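Local coordinates for protein O-methyltransferase (Bacillus halodurans, PDB 2GPY) that is of unknown function but probably transfers a methyl group from S-adenosylmethionine to a hydroxyl group of a substrate not yet identified, at residues H48-M52 / A53-R57; F202-G205 / D206-I210. All coordinates share one frame; numbering follows the deposited sequence.

Contact 1 (H48-M52 / A53-R57); sequences HLLKM and AAPAR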
ATOM      1  N   HIS B  48       0.185   7.528  -5.038  1.00 37.14           N
ATOM      2  CA  HIS B  48       0.280   7.698  -3.572  1.00 38.15           C
ATOM      3  C   HIS B  48       0.771   6.415  -2.877  1.00 39.05           C
ATOM      4  O   HIS B  48       1.597   6.457  -1.931  1.00 39.08           O
ATOM      5  CB  HIS B  48      -1.055   8.146  -3.003  1.00 38.46           C
ATOM      6  CG  HIS B  48      -0.931   8.841  -1.676  1.00 37.50           C
ATOM      7  ND1 HIS B  48      -0.377  10.090  -1.557  1.00 38.79           N
ATOM      8  CD2 HIS B  48      -1.253   8.449  -0.422  1.00 37.41           C
ATOM      9  CE1 HIS B  48      -0.370  10.452  -0.284  1.00 38.35           C
ATOM     10  NE2 HIS B  48      -0.907   9.478   0.424  1.00 36.33           N
ATOM     11  N   LEU B  49       0.254   5.274  -3.312  1.00 38.43           N
ATOM     12  CA  LEU B  49       0.688   3.985  -2.758  1.00 39.99           C
ATOM     13  C   LEU B  49       2.170   3.740  -3.073  1.00 39.69           C
ATOM     14  O   LEU B  49       2.928   3.243  -2.232  1.00 39.15           O
ATOM     15  CB  LEU B  49      -0.167   2.855  -3.312  1.00 40.79           C
ATOM     16  CG  LEU B  49      -1.662   2.857  -2.925  1.00 41.63           C
ATOM     17  CD1 LEU B  49      -2.375   1.833  -3.800  1.00 45.68           C
ATOM     18  CD2 LEU B  49      -1.898   2.592  -1.461  1.00 45.46           C
ATOM     19  N   LEU B  50       2.592   4.105  -4.273  1.00 38.96           N
ATOM     20  CA  LEU B  50       4.011   4.018  -4.611  1.00 39.62           C
ATOM     21  C   LEU B  50       4.863   4.896  -3.700  1.00 39.77           C
ATOM     22  O   LEU B  50       5.918   4.457  -3.247  1.00 40.64           O
ATOM     23  CB  LEU B  50       4.261   4.371  -6.082  1.00 39.18           C
ATOM     24  CG  LEU B  50       3.794   3.370  -7.138  1.00 41.59           C
ATOM     25  CD1 LEU B  50       3.763   4.029  -8.522  1.00 45.76           C
ATOM     26  CD2 LEU B  50       4.670   2.120  -7.160  1.00 43.18           C
ATOM     27  N   LYS B  51       4.446   6.143  -3.449  1.00 38.88           N
ATOM     28  CA  LYS B  51       5.220   7.028  -2.595  1.00 39.86           C
ATOM     29  C   LYS B  51       5.368   6.420  -1.216  1.00 40.29           C
ATOM     30  O   LYS B  51       6.413   6.582  -0.552  1.00 40.05           O
ATOM     31  CB  LYS B  51       4.576   8.419  -2.465  1.00 39.08           C
ATOM     32  CG  LYS B  51       4.642   9.272  -3.741  1.00 42.58           C
ATOM     33  CD  LYS B  51       4.010  10.613  -3.437  1.00 44.74           C
ATOM     34  CE  LYS B  51       3.328  11.190  -4.638  1.00 47.82           C
ATOM     35  NZ  LYS B  51       2.833  12.595  -4.277  1.00 49.14           N
HETATM   36  N   MSE B  52       4.315   5.727  -0.786  1.00 39.40           N
HETATM   37  CA  MSE B  52       4.286   5.099   0.508  1.00 42.73           C
HETATM   38  C   MSE B  52       5.304   3.960   0.572  1.00 41.70           C
HETATM   39  O   MSE B  52       5.968   3.773   1.602  1.00 42.69           O
HETATM   40  CB  MSE B  52       2.870   4.557   0.740  1.00 41.13           C
HETATM   41  CG  MSE B  52       2.583   4.232   2.084  1.00 43.98           C
HETATM   42 SE   MSE B  52       0.805   3.436   2.226  1.00 49.35          SE
HETATM   43  CE  MSE B  52       0.020   4.036   0.861  1.00 20.86           C
ATOM     44  N   ALA B  53       5.373   3.175  -0.502  1.00 41.10           N
ATOM     45  CA  ALA B  53       6.325   2.068  -0.619  1.00 40.72           C
ATOM     46  C   ALA B  53       7.757   2.494  -0.950  1.00 40.40           C
ATOM     47  O   ALA B  53       8.673   1.725  -0.694  1.00 41.70           O
ATOM     48  CB  ALA B  53       5.837   1.063  -1.629  1.00 41.19           C
ATOM     49  N   ALA B  54       7.947   3.688  -1.530  1.00 39.66           N
ATOM     50  CA  ALA B  54       9.290   4.271  -1.801  1.00 38.99           C
ATOM     51  C   ALA B  54      10.222   3.362  -2.636  1.00 38.75           C
ATOM     52  O   ALA B  54      11.383   3.116  -2.250  1.00 38.75           O
ATOM     53  CB  ALA B  54       9.988   4.727  -0.488  1.00 38.60           C
ATOM     54  N   PRO B  55       9.732   2.863  -3.779  1.00 38.93           N
ATOM     55  CA  PRO B  55      10.576   1.947  -4.566  1.00 38.48           C
ATOM     56  C   PRO B  55      11.689   2.719  -5.278  1.00 38.90           C
ATOM     57  O   PRO B  55      11.497   3.889  -5.597  1.00 37.59           O
ATOM     58  CB  PRO B  55       9.594   1.346  -5.559  1.00 39.33           C
ATOM     59  CG  PRO B  55       8.532   2.418  -5.760  1.00 39.08           C
ATOM     60  CD  PRO B  55       8.414   3.089  -4.410  1.00 38.80           C
ATOM     61  N   ALA B  56      12.846   2.082  -5.477  1.00 38.34           N
ATOM     62  CA  ALA B  56      13.935   2.691  -6.238  1.00 38.75           C
ATOM     63  C   ALA B  56      13.932   2.305  -7.723  1.00 38.51           C
ATOM     64  O   ALA B  56      14.466   3.045  -8.551  1.00 37.21           O
ATOM     65  CB  ALA B  56      15.295   2.321  -5.605  1.00 38.71           C
ATOM     66  N   ARG B  57      13.384   1.136  -8.050  1.00 38.30           N
ATOM     67  CA  ARG B  57      13.499   0.577  -9.415  1.00 38.49           C
ATOM     68  C   ARG B  57      12.146  -0.023  -9.791  1.00 37.97           C
ATOM     69  O   ARG B  57      11.628  -0.893  -9.074  1.00 37.14           O
ATOM     70  CB  ARG B  57      14.572  -0.516  -9.458  1.00 38.06           C
ATOM     71  CG  ARG B  57      16.031  -0.017  -9.240  1.00 39.54           C
ATOM     72  CD  ARG B  57      17.023  -1.175  -9.282  1.00 41.86           C
ATOM     73  NE  ARG B  57      16.866  -2.010 -10.479  1.00 49.12           N
ATOM     74  CZ  ARG B  57      17.114  -1.625 -11.732  1.00 51.30           C
ATOM     75  NH1 ARG B  57      17.539  -0.390 -12.011  1.00 52.33           N
ATOM     76  NH2 ARG B  57      16.930  -2.488 -12.721  1.00 52.67           N
TER

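Contact 2 (F202-G205 / D206-I210); sequences FPVG and DGIAI. With MG (magnesium ion), chain G; ZN (zinc ion), chain H.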
ATOM      1  N   PHE B 202      -7.603  -3.741  -4.543  1.00 43.68           N
ATOM      2  CA  PHE B 202      -8.082  -2.469  -3.980  1.00 44.42           C
ATOM      3  C   PHE B 202      -9.112  -1.839  -4.910  1.00 43.79           C
ATOM      4  O   PHE B 202      -8.857  -1.723  -6.102  1.00 43.49           O
ATOM      5  CB  PHE B 202      -6.919  -1.487  -3.769  1.00 46.01           C
ATOM      6  CG  PHE B 202      -6.103  -1.741  -2.515  1.00 49.05           C
ATOM      7  CD1 PHE B 202      -6.446  -2.758  -1.619  1.00 51.57           C
ATOM      8  CD2 PHE B 202      -5.018  -0.928  -2.209  1.00 52.64           C
ATOM      9  CE1 PHE B 202      -5.692  -2.992  -0.465  1.00 51.53           C
ATOM     10  CE2 PHE B 202      -4.259  -1.147  -1.054  1.00 53.52           C
ATOM     11  CZ  PHE B 202      -4.605  -2.183  -0.178  1.00 51.64           C
ATOM     12  N   PRO B 203     -10.273  -1.423  -4.367  1.00 43.58           N
ATOM     13  CA  PRO B 203     -11.355  -0.874  -5.181  1.00 43.52           C
ATOM     14  C   PRO B 203     -11.149   0.617  -5.493  1.00 43.56           C
ATOM     15  O   PRO B 203     -11.928   1.473  -5.031  1.00 43.67           O
ATOM     16  CB  PRO B 203     -12.592  -1.079  -4.292  1.00 42.88           C
ATOM     17  CG  PRO B 203     -12.064  -0.966  -2.897  1.00 43.96           C
ATOM     18  CD  PRO B 203     -10.628  -1.453  -2.934  1.00 43.39           C
ATOM     19  N   VAL B 204     -10.103   0.909  -6.255  1.00 43.02           N
ATOM     20  CA  VAL B 204      -9.808   2.258  -6.700  1.00 43.47           C
ATOM     21  C   VAL B 204      -9.576   2.228  -8.213  1.00 43.07           C
ATOM     22  O   VAL B 204      -8.985   1.278  -8.736  1.00 42.65           O
ATOM     23  CB  VAL B 204      -8.587   2.833  -5.960  1.00 44.09           C
ATOM     24  CG1 VAL B 204      -7.339   1.947  -6.147  1.00 44.35           C
ATOM     25  CG2 VAL B 204      -8.339   4.239  -6.380  1.00 45.43           C
ATOM     26  N   GLY B 205     -10.037   3.265  -8.904  1.00 42.45           N
ATOM     27  CA  GLY B 205      -9.988   3.290 -10.364  1.00 41.64           C
ATOM     28  C   GLY B 205     -10.731   2.083 -10.902  1.00 41.14           C
ATOM     29  O   GLY B 205     -11.861   1.818 -10.495  1.00 41.01           O
ATOM     30  N   ASP B 206     -10.082   1.337 -11.797  1.00 40.09           N
ATOM     31  CA  ASP B 206     -10.670   0.134 -12.400  1.00 39.35           C
ATOM     32  C   ASP B 206     -10.322  -1.157 -11.641  1.00 39.61           C
ATOM     33  O   ASP B 206     -10.502  -2.266 -12.150  1.00 39.68           O
ATOM     34  CB  ASP B 206     -10.243   0.056 -13.880  1.00 38.88           C
ATOM     35  CG  ASP B 206     -10.928   1.112 -14.731  1.00 38.02           C
ATOM     36  OD1 ASP B 206     -12.042   1.526 -14.348  1.00 38.68           O
ATOM     37  OD2 ASP B 206     -10.393   1.530 -15.787  1.00 36.14           O
ATOM     38  N   GLY B 207      -9.830  -1.008 -10.413  1.00 39.88           N
ATOM     39  CA  GLY B 207      -9.335  -2.142  -9.641  1.00 40.47           C
ATOM     40  C   GLY B 207      -7.839  -2.289  -9.862  1.00 41.90           C
ATOM     41  O   GLY B 207      -7.354  -2.319 -11.023  1.00 41.07           O
ATOM     42  N   ILE B 208      -7.109  -2.318  -8.753  1.00 41.95           N
ATOM     43  CA  ILE B 208      -5.675  -2.522  -8.773  1.00 42.43           C
ATOM     44  C   ILE B 208      -5.368  -3.679  -7.845  1.00 43.41           C
ATOM     45  O   ILE B 208      -5.716  -3.625  -6.661  1.00 43.38           O
ATOM     46  CB  ILE B 208      -4.918  -1.297  -8.288  1.00 43.19           C
ATOM     47  CG1 ILE B 208      -5.289  -0.044  -9.122  1.00 43.05           C
ATOM     48  CG2 ILE B 208      -3.383  -1.575  -8.363  1.00 43.71           C
ATOM     49  CD1 ILE B 208      -4.690   1.238  -8.543  1.00 45.64           C
ATOM     50  N   ALA B 209      -4.753  -4.734  -8.375  1.00 42.88           N
ATOM     51  CA  ALA B 209      -4.295  -5.813  -7.496  1.00 42.91           C
ATOM     52  C   ALA B 209      -2.887  -5.477  -7.058  1.00 42.80           C
ATOM     53  O   ALA B 209      -2.062  -5.020  -7.874  1.00 42.93           O
ATOM     54  CB  ALA B 209      -4.309  -7.121  -8.221  1.00 43.90           C
ATOM     55  N   ILE B 210      -2.623  -5.644  -5.772  1.00 41.54           N
ATOM     56  CA  ILE B 210      -1.282  -5.416  -5.222  1.00 41.19           C
ATOM     57  C   ILE B 210      -0.809  -6.740  -4.669  1.00 39.93           C
ATOM     58  O   ILE B 210      -1.335  -7.242  -3.672  1.00 39.29           O
ATOM     59  CB  ILE B 210      -1.301  -4.367  -4.121  1.00 42.04           C
ATOM     60  CG1 ILE B 210      -1.866  -3.056  -4.691  1.00 43.57           C
ATOM     61  CG2 ILE B 210       0.100  -4.116  -3.594  1.00 42.46           C
ATOM     62  CD1 ILE B 210      -2.811  -2.460  -3.750  1.00 51.29           C
TER
HETATM   63 MG    MG G 301      -8.586   1.316 -16.838  1.00 35.75          MG
HETATM   64 ZN    ZN H 302     -12.905   3.036 -15.532  0.75 41.04          ZN
HETATM   65  O   HOH W   1      -7.514   2.248 -15.189  1.00 33.22           O
HETATM   66  O   HOH W   2      -6.947   1.574 -18.127  1.00 42.17           O
HETATM   67  O   HOH W   3      -9.455   0.668 -18.583  1.00 44.15           O
HETATM   68  O   HOH W   4      -9.196   3.181 -17.435  1.00 46.90           O

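Contact 1 (H48-M52 / A53-R57)
L50 and P55 meet where helix 40-53 ends and the chain turns toward strand 57-61, a helix-to-strand connection of the Rossmann-like methyltransferase fold. Two backbone hydrogen bonds of the helical kind finish the helix. A53 N bonds to L49 O at 3.0 Å, and A54 N reaches L50 O at 2.8 Å, nearly along the C=O axis. A54 is the first residue to leave the helix and does so with positive phi (55°), a left-handed conformation that swings the chain off the helix axis. P55 follows with no N-H to give, which rules out the 6-to-1 bond of a Schellman motif.

The apolar part rests on L50. With CG anti to its carbonyl carbon (chi1 -71°), its CD2 approaches P55 CG at 4.1 Å, the two side chains crossing at about a right angle. Both lean on V129 of strand 127-133 and on L76. If an alanine replaced P55, CG and CD would be lost, which would probably open a gap beside L50 CD2 and leave the backbone after A54 freer to turn.

Several other side chains of this last turn reach the second subunit. K51 NZ makes a salt bridge with D198 of that subunit, and selenomethionine M52 packs on its L155. H48 ND1 binds a zinc ion. Back at the turn, L50 O, which accepts the N-H of A54, is also approached by the ring carbon P55 CD at 3.1 Å.

Contact 2 (F202-G205 / D206-I210)
The type II' turn from V204 to G207 carries D206 into a magnesium site. The two carboxylate oxygens of D206 serve different metals: OD2 lies 2.1 Å from the magnesium ion and OD1 lies 2.1 Å from a zinc ion. Four waters and N160 OD1 complete six ligands around the magnesium, with water 2 opposite D206 OD2. The turn is closed by G207 N bonding to V204 O at 3.0 Å, the donor standing above the carbonyl plane. G205 takes positive phi (57°), and a side chain there would run into D206 N; at G207 a CB would press on the carbonyl oxygen of D206.

This turn lies in the loop joining strands 197-202 and 208-213 of a beta hairpin. The hairpin forms one edge of the seven-stranded 3-2-1-4-5-7-6 sheet known from class I methyltransferases, in which 208-213 is the strand that runs antiparallel to the others. F202 and I208 form a hydrogen-bonded antiparallel pair: F202 N gives a nearly straight bond to I208 O, 2.8 Å, and I208 N returns a longer one to F202 O, 3.2 Å, in the carbonyl plane. The chain makes an inverse gamma turn about P203, V204 N bonding weakly to F202 O. That same oxygen also receives a CA-H...O contact from G207.

Among the side chains, V204 holds CG1 between its backbone N and carbonyl carbon (chi1 58°), and from there CG1 meets I208 CD1 at 3.6 Å. L46 and S45 of helix 40-53 lie against this pair, on I208 and V204 respectively.

Overall arrangement
Contact 1 is only partly buried, with A54 exposed, whereas contact 2 is buried except at G205, which is partly exposed. One ends helix 40-53 and leads into a parallel strand; the other is the hairpin at one edge of the same sheet. They meet directly, L49 CD1 lying 4.1 Å from F202 CD2. Both also reach the second subunit, and H48 NE2 of contact 1 hydrogen-bonds I210 O of the second subunit, the residue that belongs to contact 2 there. Their chemistry differs: 48-57 relies on helical backbone bonds and one proline-leucine touch, while 202-210 adds a cross-strand bond pair and, at its turn, a carboxylate shared by two metal ions.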